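Local coordinates for protein MATE family efflux transporter (Vibrio cholerae, PDB 6IDP) that probably exports drugs and other toxic compounds from the cell as a MATE-family transporter that undergoes a proton-dependent conformational change, at residues F149-C154 / G164-V169; R155-T160 / R214-Y219; A259-A264 / Y405-L410; L400-H403 / G409-I412. All blocks are in the same frame, centred on the assembly; numbering follows the deposited sequence.

The four contacts form two clusters on opposite sides of the chain's centre. Contacts 1 and 2, with centres 11 Å apart, both use helix 124-156: contact 1 joins it to helix 161-184, and contact 2 joins the turn at its end to the loop after helix 189-213. They touch where W216 packs on C154, and their segments alternate along the chain. Contacts 3 and 4 follow, with centres about 8 Å apart, sharing G409 and L410 on helix 379-435. Between clusters, centres lie 40 to 48 Å apart. The first cluster ties together N-terminal helices of the MATE fold; the second closes the hairpin within helix 379-435 and packs loop 259-264 against it, beside a bound monoolein.

Contact 1 of 4, residues F149-C154 / G164-V169; sequences FYYSVC and GTLMMV
A Met-aromatic contact joins Y151 of helix 124-156 to M167 of helix 161-184, and L166 packs beside it at the phenol end of the same tyrosine. The Y151 side chain spans a gap that the backbones leave wide: the nearest CA atoms, those of Y151 and G164, are 8.6 Å apart. With CG anti to the carbonyl carbon (chi1 -73°), the ring is carried straight out from its own helix toward the neighbour. Its CE2 lies 3.6 Å from M167 CG, the shortest approach between these two side chains. The sulfur is more remote, with M167 SD 5.2 Å from the ring centroid and 44° off the normal, neither over the face nor at the edge. At the far end, Y151 OH lies 3.2 Å from L166 CB, and the leucine CD1 methyl reaches Y151 CE1 at 4.2 Å, the two side chains crossing at a slant. The two helices follow one another in the chain, joined by a short turn, and cross steeply here, within the N-terminal half of the internally duplicated MATE fold. No direct hydrogen bond joins the two segments. A water in the plane of the tyrosine ring, at its edge, donates to L166 O at 3.2 Å and also sits by Y151 OH, where the modelled separation is too short to be trusted. L166 O has a second partner in T170 OG1. Beyond the pair, M167 reaches M21 of helix 5-39, L166 meets V207 of helix 189-213, and a bound monoolein touches Y151.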
# COMPACT_ATOMS: atom_id res chain seq x y z
N PHE A 149 3.44 -12.39 0.45
CA PHE A 149 4.77 -12.70 0.96
C PHE A 149 5.62 -13.36 -0.13
O PHE A 149 6.82 -13.09 -0.23
CB PHE A 149 4.69 -13.59 2.20
CG PHE A 149 3.98 -12.96 3.36
CD1 PHE A 149 4.07 -11.59 3.59
CD2 PHE A 149 3.20 -13.73 4.22
CE1 PHE A 149 3.41 -11.01 4.66
CE2 PHE A 149 2.54 -13.15 5.29
CZ PHE A 149 2.64 -11.80 5.51
N TYR A 150 5.00 -14.22 -0.93
CA TYR A 150 5.69 -14.80 -2.08
C TYR A 150 6.07 -13.70 -3.07
O TYR A 150 7.16 -13.73 -3.65
CB TYR A 150 4.81 -15.84 -2.78
CG TYR A 150 4.86 -17.22 -2.16
CD1 TYR A 150 6.02 -17.98 -2.20
CD2 TYR A 150 3.73 -17.77 -1.56
CE1 TYR A 150 6.06 -19.25 -1.64
CE2 TYR A 150 3.76 -19.03 -1.00
CZ TYR A 150 4.93 -19.76 -1.04
OH TYR A 150 4.96 -21.02 -0.48
N TYR A 151 5.16 -12.75 -3.28
CA TYR A 151 5.42 -11.61 -4.16
C TYR A 151 6.61 -10.80 -3.66
O TYR A 151 7.40 -10.30 -4.45
CB TYR A 151 4.19 -10.70 -4.25
CG TYR A 151 3.04 -11.25 -5.07
CD1 TYR A 151 3.20 -12.38 -5.86
CD2 TYR A 151 1.80 -10.63 -5.06
CE1 TYR A 151 2.15 -12.88 -6.61
CE2 TYR A 151 0.74 -11.13 -5.80
CZ TYR A 151 0.92 -12.25 -6.58
OH TYR A 151 -0.13 -12.73 -7.31
N SER A 152 6.72 -10.68 -2.34
CA SER A 152 7.80 -9.91 -1.73
C SER A 152 9.15 -10.60 -1.90
O SER A 152 10.17 -9.93 -2.05
CB SER A 152 7.51 -9.68 -0.24
OG SER A 152 6.31 -8.94 -0.08
N VAL A 153 9.15 -11.93 -1.86
CA VAL A 153 10.37 -12.69 -2.11
C VAL A 153 10.81 -12.55 -3.57
O VAL A 153 11.99 -12.38 -3.85
CB VAL A 153 10.19 -14.18 -1.74
CG1 VAL A 153 11.40 -14.99 -2.18
CG2 VAL A 153 9.97 -14.32 -0.23
N CYS A 154 9.85 -12.61 -4.50
CA CYS A 154 10.13 -12.38 -5.92
C CYS A 154 10.77 -11.02 -6.15
O CYS A 154 11.80 -10.91 -6.81
CB CYS A 154 8.85 -12.46 -6.75
SG CYS A 154 8.09 -14.09 -6.86
N GLY A 164 3.53 -9.13 -10.80
CA GLY A 164 2.67 -8.23 -11.55
C GLY A 164 1.69 -8.98 -12.43
O GLY A 164 0.50 -8.68 -12.47
N THR A 165 2.21 -9.99 -13.13
CA THR A 165 1.39 -10.82 -14.01
C THR A 165 0.34 -11.59 -13.22
O THR A 165 -0.82 -11.67 -13.64
CB THR A 165 2.27 -11.80 -14.81
OG1 THR A 165 3.09 -11.06 -15.73
CG2 THR A 165 1.42 -12.79 -15.58
N LEU A 166 0.73 -12.15 -12.08
CA LEU A 166 -0.18 -12.95 -11.28
C LEU A 166 -1.26 -12.11 -10.61
O LEU A 166 -2.36 -12.60 -10.36
CB LEU A 166 0.59 -13.75 -10.22
CG LEU A 166 1.34 -14.98 -10.75
CD1 LEU A 166 1.93 -15.77 -9.60
CD2 LEU A 166 0.42 -15.85 -11.60
N MET A 167 -0.95 -10.85 -10.31
CA MET A 167 -1.96 -9.94 -9.78
C MET A 167 -3.06 -9.73 -10.82
O MET A 167 -4.23 -9.64 -10.47
CB MET A 167 -1.34 -8.60 -9.38
CG MET A 167 -0.48 -8.68 -8.13
SD MET A 167 0.44 -7.16 -7.82
CE MET A 167 -0.87 -6.06 -7.31
N MET A 168 -2.67 -9.67 -12.09
CA MET A 168 -3.65 -9.56 -13.16
C MET A 168 -4.49 -10.83 -13.26
O MET A 168 -5.71 -10.78 -13.39
CB MET A 168 -2.97 -9.27 -14.50
CG MET A 168 -2.19 -7.96 -14.52
SD MET A 168 -2.05 -7.22 -16.17
CE MET A 168 -0.91 -8.34 -16.97
N VAL A 169 -3.82 -11.98 -13.17
CA VAL A 169 -4.49 -13.27 -13.29
C VAL A 169 -5.50 -13.50 -12.17
O VAL A 169 -6.64 -13.88 -12.42
CB VAL A 169 -3.47 -14.43 -13.29
CG1 VAL A 169 -4.18 -15.77 -13.24
CG2 VAL A 169 -2.58 -14.34 -14.52
O HOH W 1 -2.39 -11.87 -7.23

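Contact 2 of 4, residues R155-T160 / R214-Y219; sequences RANGNT and RQWTSY. With OLC ((2R)-2,3-dihydroxypropyl (9Z)-octadec-9-enoate), chain C.
N157 lies flat on W216, and this stack is the tight half of the contact. Its amide plane is only 15° from the indole plane, with CB 3.7 Å from the centroid of the five-membered ring and 18° off the normal, a CH-pi contact over the face. OD1 rests on the same face, 3.1 Å from W216 CD1; it is near NE1 too, but the angle is too poor for a hydrogen bond. R214 CB sits over the opposite face, toward the rim, giving the indole a neighbour on both faces. N159 is turned more steeply, its amide plane 63° from the ring, and touches with CB, 3.7 Å from W216 CH2. The polar ends are held elsewhere: N157 ND2 by V153 O, and N159 OD1 by L162 N, where it caps the next helix. G158, with positive phi, closes helix 124-156 in a Schellman motif.

The outer side is looser. A water accepts from N157 ND2 at 3.2 Å and donates to W216 O, while exposed Q215 leads away and Y219 meets a monoolein. With no direct hydrogen bond across it, the contact relies on dispersion and stacking between amide and indole, and one water supplies the polar link.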
# COMPACT_ATOMS: atom_id res chain seq x y z
N ARG A 155 10.14 -10.00 -5.60
CA ARG A 155 10.60 -8.62 -5.73
C ARG A 155 11.97 -8.46 -5.09
O ARG A 155 12.85 -7.82 -5.65
CB ARG A 155 9.58 -7.66 -5.11
CG ARG A 155 8.30 -7.51 -5.93
CD ARG A 155 7.22 -6.71 -5.20
NE ARG A 155 7.79 -5.59 -4.46
CZ ARG A 155 7.64 -5.40 -3.15
NH1 ARG A 155 6.94 -6.26 -2.43
NH2 ARG A 155 8.20 -4.35 -2.56
N ALA A 156 12.15 -9.07 -3.92
CA ALA A 156 13.43 -9.04 -3.22
C ALA A 156 14.54 -9.62 -4.09
O ALA A 156 15.70 -9.20 -4.00
CB ALA A 156 13.35 -9.79 -1.90
N ASN A 157 14.19 -10.58 -4.94
CA ASN A 157 15.13 -11.18 -5.88
C ASN A 157 15.10 -10.50 -7.24
O ASN A 157 15.54 -11.07 -8.24
CB ASN A 157 14.84 -12.67 -6.03
CG ASN A 157 15.30 -13.48 -4.84
OD1 ASN A 157 16.39 -14.06 -4.85
ND2 ASN A 157 14.48 -13.52 -3.79
N GLY A 158 14.58 -9.27 -7.29
CA GLY A 158 14.62 -8.46 -8.49
C GLY A 158 13.63 -8.83 -9.57
O GLY A 158 13.86 -8.55 -10.75
N ASN A 159 12.52 -9.45 -9.19
CA ASN A 159 11.51 -9.83 -10.16
C ASN A 159 10.15 -9.24 -9.81
O ASN A 159 9.55 -9.60 -8.79
CB ASN A 159 11.42 -11.36 -10.26
CG ASN A 159 10.49 -11.83 -11.38
OD1 ASN A 159 9.33 -11.41 -11.46
ND2 ASN A 159 11.00 -12.69 -12.24
N THR A 160 9.66 -8.35 -10.67
CA THR A 160 8.33 -7.76 -10.50
C THR A 160 7.35 -8.26 -11.57
O THR A 160 6.14 -8.16 -11.41
CB THR A 160 8.38 -6.22 -10.56
OG1 THR A 160 9.01 -5.80 -11.78
CG2 THR A 160 9.15 -5.66 -9.38
N ARG A 214 13.58 -21.50 -8.64
CA ARG A 214 14.61 -20.48 -8.75
C ARG A 214 15.46 -20.40 -7.49
O ARG A 214 16.38 -19.59 -7.40
CB ARG A 214 13.98 -19.12 -9.05
CG ARG A 214 13.33 -19.02 -10.41
CD ARG A 214 12.68 -17.67 -10.61
NE ARG A 214 12.16 -17.49 -11.96
CZ ARG A 214 10.87 -17.55 -12.27
NH1 ARG A 214 9.97 -17.78 -11.33
NH2 ARG A 214 10.49 -17.37 -13.53
N GLN A 215 15.13 -21.26 -6.52
CA GLN A 215 15.86 -21.36 -5.26
C GLN A 215 15.88 -20.04 -4.51
O GLN A 215 16.91 -19.61 -3.99
CB GLN A 215 17.29 -21.86 -5.50
CG GLN A 215 17.36 -23.32 -5.93
CD GLN A 215 18.74 -23.76 -6.35
OE1 GLN A 215 19.75 -23.16 -5.96
NE2 GLN A 215 18.81 -24.80 -7.16
N TRP A 216 14.71 -19.39 -4.45
CA TRP A 216 14.57 -18.14 -3.72
C TRP A 216 14.10 -18.40 -2.29
O TRP A 216 14.05 -17.49 -1.46
CB TRP A 216 13.59 -17.21 -4.44
CG TRP A 216 14.15 -16.68 -5.72
CD1 TRP A 216 15.45 -16.76 -6.15
CD2 TRP A 216 13.43 -15.98 -6.75
NE1 TRP A 216 15.58 -16.15 -7.38
CE2 TRP A 216 14.36 -15.66 -7.76
CE3 TRP A 216 12.10 -15.59 -6.91
CZ2 TRP A 216 13.99 -14.98 -8.92
CZ3 TRP A 216 11.74 -14.91 -8.05
CH2 TRP A 216 12.68 -14.61 -9.04
N THR A 217 13.76 -19.65 -2.01
CA THR A 217 13.42 -20.08 -0.66
C THR A 217 14.16 -21.37 -0.32
O THR A 217 14.37 -22.23 -1.18
CB THR A 217 11.91 -20.32 -0.48
OG1 THR A 217 11.44 -21.20 -1.52
CG2 THR A 217 11.14 -19.01 -0.54
N SER A 218 14.57 -21.50 0.94
CA SER A 218 15.19 -22.73 1.42
C SER A 218 14.70 -23.05 2.82
O SER A 218 14.46 -22.14 3.62
CB SER A 218 16.71 -22.62 1.41
OG SER A 218 17.29 -23.75 2.03
N TYR A 219 14.57 -24.33 3.13
CA TYR A 219 14.18 -24.74 4.47
C TYR A 219 15.27 -25.58 5.12
O TYR A 219 15.01 -26.37 6.03
CB TYR A 219 12.84 -25.48 4.41
CG TYR A 219 11.73 -24.55 4.00
CD1 TYR A 219 11.16 -23.68 4.92
CD2 TYR A 219 11.29 -24.49 2.68
CE1 TYR A 219 10.16 -22.80 4.54
CE2 TYR A 219 10.29 -23.62 2.30
CZ TYR A 219 9.73 -22.77 3.23
OH TYR A 219 8.73 -21.90 2.85
C10 OLC C . 3.65 -23.51 9.34
C9 OLC C . 4.84 -24.11 9.13
C11 OLC C . 2.54 -24.23 10.07
C8 OLC C . 5.09 -25.52 9.63
C24 OLC C . 15.64 -28.66 8.28
C12 OLC C . 1.21 -23.62 9.69
C7 OLC C . 6.26 -26.11 8.88
C13 OLC C . 1.24 -22.13 9.97
C6 OLC C . 7.31 -26.57 9.86
C14 OLC C . -0.02 -21.49 9.44
C5 OLC C . 8.05 -25.38 10.43
C4 OLC C . 9.07 -24.88 9.42
C3 OLC C . 10.46 -24.93 10.02
C2 OLC C . 11.13 -26.24 9.67
C21 OLC C . 14.87 -26.55 9.32
C1 OLC C . 12.58 -25.99 9.29
C22 OLC C . 15.83 -27.71 9.45
O19 OLC C . 12.91 -24.92 8.82
O25 OLC C . 16.23 -29.91 8.58
O23 OLC C . 17.15 -27.22 9.46
O20 OLC C . 13.54 -26.99 9.48
O HOH W 2 15.12 -15.21 -1.17

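Contact 3 of 4, residues A259-A264 / Y405-L410; sequences ASFGTA and YGIEGL. With OLC ((2R)-2,3-dihydroxypropyl (9Z)-octadec-9-enoate), chain L.
F261 carries the apolar contact, laying its ring against the backbone of G406 and I407. Its CZ and CE1 are each 3.5 Å from G406 CA, the closest approach between the segments. I407 N lies over the centre of one ring face, 4.0 Å above the plane, and S260 OG sits over the opposite face near the rim. The phenylalanine CG is anti to its carbonyl carbon (chi1 -66°), which swings the ring out of the turn to the helix. Aliphatic branches complete the packing more loosely: I407 CD1 is 4.2 Å from F261 CD2, and L410 CD1 is 4.4 Å from CE2. Beyond the segments, I407 also packs on I348 and L410 on W269.

Hydrogen bonds stay within each side. A type I beta turn from A259 to G262 closes with G262 N to A259 O at 3.3 Å, and G262 takes the N-cap position of helix 263-279. S260 OG bonds back to L257 O. On the other side, G409 N and L410 N reach Y405 O and G406 O, whereas the helix is kinked where I407 N and E408 N lack a bond to the turn before. G406 has no side chain, so the ring can come right up to its CA; its positive phi belongs to the bend in the chain.

Y405 meets the lipid with its ring: C17 of a monoolein lies over its centre, 3.4 Å above the plane. Across the segments, then, the loop between helices 226-259 and 263-279 is held to helix 379-435 by dispersion, with no hydrogen bond between the two segments.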
# COMPACT_ATOMS: atom_id res chain seq x y z
N ALA A 259 -17.02 16.53 8.49
CA ALA A 259 -18.42 16.33 8.82
C ALA A 259 -19.10 17.64 9.20
O ALA A 259 -20.31 17.80 9.01
CB ALA A 259 -18.56 15.32 9.95
N SER A 260 -18.32 18.58 9.71
CA SER A 260 -18.87 19.86 10.16
C SER A 260 -19.22 20.77 8.99
O SER A 260 -19.81 21.83 9.19
CB SER A 260 -17.88 20.56 11.10
OG SER A 260 -16.66 20.85 10.45
N PHE A 261 -18.86 20.37 7.78
CA PHE A 261 -19.15 21.17 6.60
C PHE A 261 -20.28 20.57 5.76
O PHE A 261 -20.57 21.04 4.66
CB PHE A 261 -17.89 21.34 5.74
CG PHE A 261 -16.83 22.16 6.41
CD1 PHE A 261 -17.07 23.47 6.78
CD2 PHE A 261 -15.57 21.62 6.67
CE1 PHE A 261 -16.10 24.22 7.41
CE2 PHE A 261 -14.59 22.37 7.29
CZ PHE A 261 -14.86 23.68 7.66
N GLY A 262 -20.93 19.53 6.30
CA GLY A 262 -22.09 18.95 5.64
C GLY A 262 -21.83 17.65 4.92
O GLY A 262 -20.68 17.29 4.65
N THR A 263 -22.91 16.95 4.59
CA THR A 263 -22.84 15.65 3.93
C THR A 263 -22.22 15.72 2.53
O THR A 263 -21.57 14.77 2.09
CB THR A 263 -24.24 15.01 3.82
OG1 THR A 263 -24.20 13.91 2.90
CG2 THR A 263 -25.25 16.03 3.33
N ALA A 264 -22.42 16.84 1.84
CA ALA A 264 -21.91 17.00 0.48
C ALA A 264 -20.40 17.17 0.47
O ALA A 264 -19.72 16.69 -0.43
CB ALA A 264 -22.58 18.17 -0.20
N TYR A 405 -11.10 29.34 6.80
CA TYR A 405 -11.69 29.46 5.47
C TYR A 405 -12.59 28.31 5.04
O TYR A 405 -12.89 28.17 3.86
CB TYR A 405 -10.58 29.64 4.42
CG TYR A 405 -9.80 30.92 4.58
CD1 TYR A 405 -10.22 32.09 3.97
CD2 TYR A 405 -8.63 30.95 5.32
CE1 TYR A 405 -9.51 33.27 4.11
CE2 TYR A 405 -7.91 32.12 5.47
CZ TYR A 405 -8.35 33.28 4.86
OH TYR A 405 -7.63 34.44 5.00
N GLY A 406 -13.04 27.49 5.98
CA GLY A 406 -13.99 26.44 5.66
C GLY A 406 -13.44 25.37 4.73
O GLY A 406 -12.27 25.01 4.82
N ILE A 407 -14.28 24.87 3.82
CA ILE A 407 -13.88 23.73 3.00
C ILE A 407 -12.84 24.11 1.96
O ILE A 407 -11.96 23.31 1.63
CB ILE A 407 -15.11 23.06 2.31
CG1 ILE A 407 -14.72 21.72 1.69
CG2 ILE A 407 -15.72 23.97 1.26
CD1 ILE A 407 -14.54 20.61 2.70
N GLU A 408 -12.91 25.34 1.45
CA GLU A 408 -11.95 25.80 0.46
C GLU A 408 -10.58 26.01 1.10
O GLU A 408 -9.55 25.75 0.47
CB GLU A 408 -12.43 27.10 -0.21
CG GLU A 408 -12.86 28.19 0.75
CD GLU A 408 -14.35 28.17 1.05
OE1 GLU A 408 -14.98 27.11 0.88
OE2 GLU A 408 -14.88 29.22 1.46
N GLY A 409 -10.57 26.47 2.34
CA GLY A 409 -9.33 26.66 3.07
C GLY A 409 -8.69 25.33 3.42
O GLY A 409 -7.46 25.22 3.47
N LEU A 410 -9.52 24.33 3.66
CA LEU A 410 -9.04 22.99 3.97
C LEU A 410 -8.29 22.40 2.77
O LEU A 410 -7.26 21.75 2.94
CB LEU A 410 -10.21 22.09 4.39
CG LEU A 410 -9.90 20.70 4.94
CD1 LEU A 410 -10.89 20.32 6.03
CD2 LEU A 410 -9.92 19.67 3.83
C18 OLC L . -5.60 31.90 2.04
C10 OLC L . -1.58 27.56 6.65
C17 OLC L . -6.84 31.07 2.30
C11 OLC L . -2.11 26.62 5.59
C16 OLC L . -6.46 29.66 2.69
C12 OLC L . -3.61 26.79 5.46
C15 OLC L . -5.53 29.69 3.89
C13 OLC L . -3.95 28.22 5.12
C14 OLC L . -5.26 28.27 4.36

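Contact 4 of 4, residues L400-H403 / G409-I412; sequences LGAH and GLFI. With OLC ((2R)-2,3-dihydroxypropyl (9Z)-octadec-9-enoate), chain L.
G409 O receives a CA-H...O contact from G401, 3.2 Å from its CA with an angle of 145° at the hydrogen. The reverse contact, G409 CA to G401 O, is 3.3 Å long with 139° at the hydrogen, making a reciprocal pair. Both glycines lie on helix 379-435, yet the segments 400-403 and 409-412 run in opposite directions, so the chain doubles back in a tight helical hairpin. With no side chain on either residue, the two backbones press together: the CA atoms are 4.0 Å apart, and G401 C is 3.6 Å from L410 N.

On one flank, A402 CB touches L410 CD1 at 3.8 Å. The leucine CG is anti to its backbone N (chi1 -172°), and the branch extends alongside the alanine methyl. F411 turns away from the hairpin toward helix 343-355, where its ring meets H352 edge-to-face.

A monoolein chain lies across the glycine pair, its C14 3.8 Å from G401 CA and its C16 3.7 Å from I412 CG2. The seam contains no conventional hydrogen bond; close glycine backbones, weak CA-H...O contacts and one methyl-to-methyl contact imply a join that depends chiefly on fit.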
# COMPACT_ATOMS: atom_id res chain seq x y z
N LEU A 400 -5.98 24.41 10.15
CA LEU A 400 -5.83 25.86 10.00
C LEU A 400 -6.69 26.39 8.86
O LEU A 400 -7.37 27.41 9.00
CB LEU A 400 -4.36 26.23 9.78
CG LEU A 400 -3.47 26.25 11.02
CD1 LEU A 400 -2.04 26.61 10.65
CD2 LEU A 400 -4.02 27.21 12.05
N GLY A 401 -6.66 25.70 7.72
CA GLY A 401 -7.43 26.11 6.56
C GLY A 401 -8.92 26.02 6.80
O GLY A 401 -9.69 26.89 6.39
N ALA A 402 -9.34 24.94 7.45
CA ALA A 402 -10.75 24.72 7.75
C ALA A 402 -11.25 25.76 8.75
O ALA A 402 -12.37 26.27 8.62
CB ALA A 402 -10.97 23.32 8.29
N HIS A 403 -10.41 26.07 9.73
CA HIS A 403 -10.77 27.00 10.79
C HIS A 403 -11.07 28.40 10.27
O HIS A 403 -12.06 29.02 10.65
CB HIS A 403 -9.66 27.07 11.84
CG HIS A 403 -9.89 28.12 12.88
ND1 HIS A 403 -10.73 27.93 13.95
CD2 HIS A 403 -9.38 29.37 13.01
CE1 HIS A 403 -10.73 29.02 14.70
NE2 HIS A 403 -9.93 29.91 14.15
N GLY A 409 -10.57 26.47 2.34
CA GLY A 409 -9.33 26.66 3.07
C GLY A 409 -8.69 25.33 3.42
O GLY A 409 -7.46 25.22 3.47
N LEU A 410 -9.52 24.33 3.66
CA LEU A 410 -9.04 22.99 3.97
C LEU A 410 -8.29 22.40 2.77
O LEU A 410 -7.26 21.75 2.94
CB LEU A 410 -10.21 22.09 4.39
CG LEU A 410 -9.90 20.70 4.94
CD1 LEU A 410 -10.89 20.32 6.03
CD2 LEU A 410 -9.92 19.67 3.83
N PHE A 411 -8.81 22.64 1.57
CA PHE A 411 -8.13 22.18 0.36
C PHE A 411 -6.78 22.86 0.20
O PHE A 411 -5.80 22.22 -0.19
CB PHE A 411 -9.00 22.44 -0.88
CG PHE A 411 -10.26 21.62 -0.94
CD1 PHE A 411 -10.36 20.43 -0.23
CD2 PHE A 411 -11.34 22.04 -1.70
CE1 PHE A 411 -11.53 19.68 -0.28
CE2 PHE A 411 -12.50 21.29 -1.76
CZ PHE A 411 -12.59 20.11 -1.04
N ILE A 412 -6.72 24.15 0.52
CA ILE A 412 -5.48 24.90 0.50
C ILE A 412 -4.49 24.33 1.51
O ILE A 412 -3.28 24.24 1.25
CB ILE A 412 -5.71 26.40 0.79
CG1 ILE A 412 -6.62 27.02 -0.26
CG2 ILE A 412 -4.39 27.16 0.84
CD1 ILE A 412 -6.05 27.00 -1.66
C18 OLC L . -5.60 31.90 2.04
C10 OLC L . -1.58 27.56 6.65
C17 OLC L . -6.84 31.07 2.30
C11 OLC L . -2.11 26.62 5.59
C16 OLC L . -6.46 29.66 2.69
C12 OLC L . -3.61 26.79 5.46
C15 OLC L . -5.53 29.69 3.89
C13 OLC L . -3.95 28.22 5.12
C14 OLC L . -5.26 28.27 4.36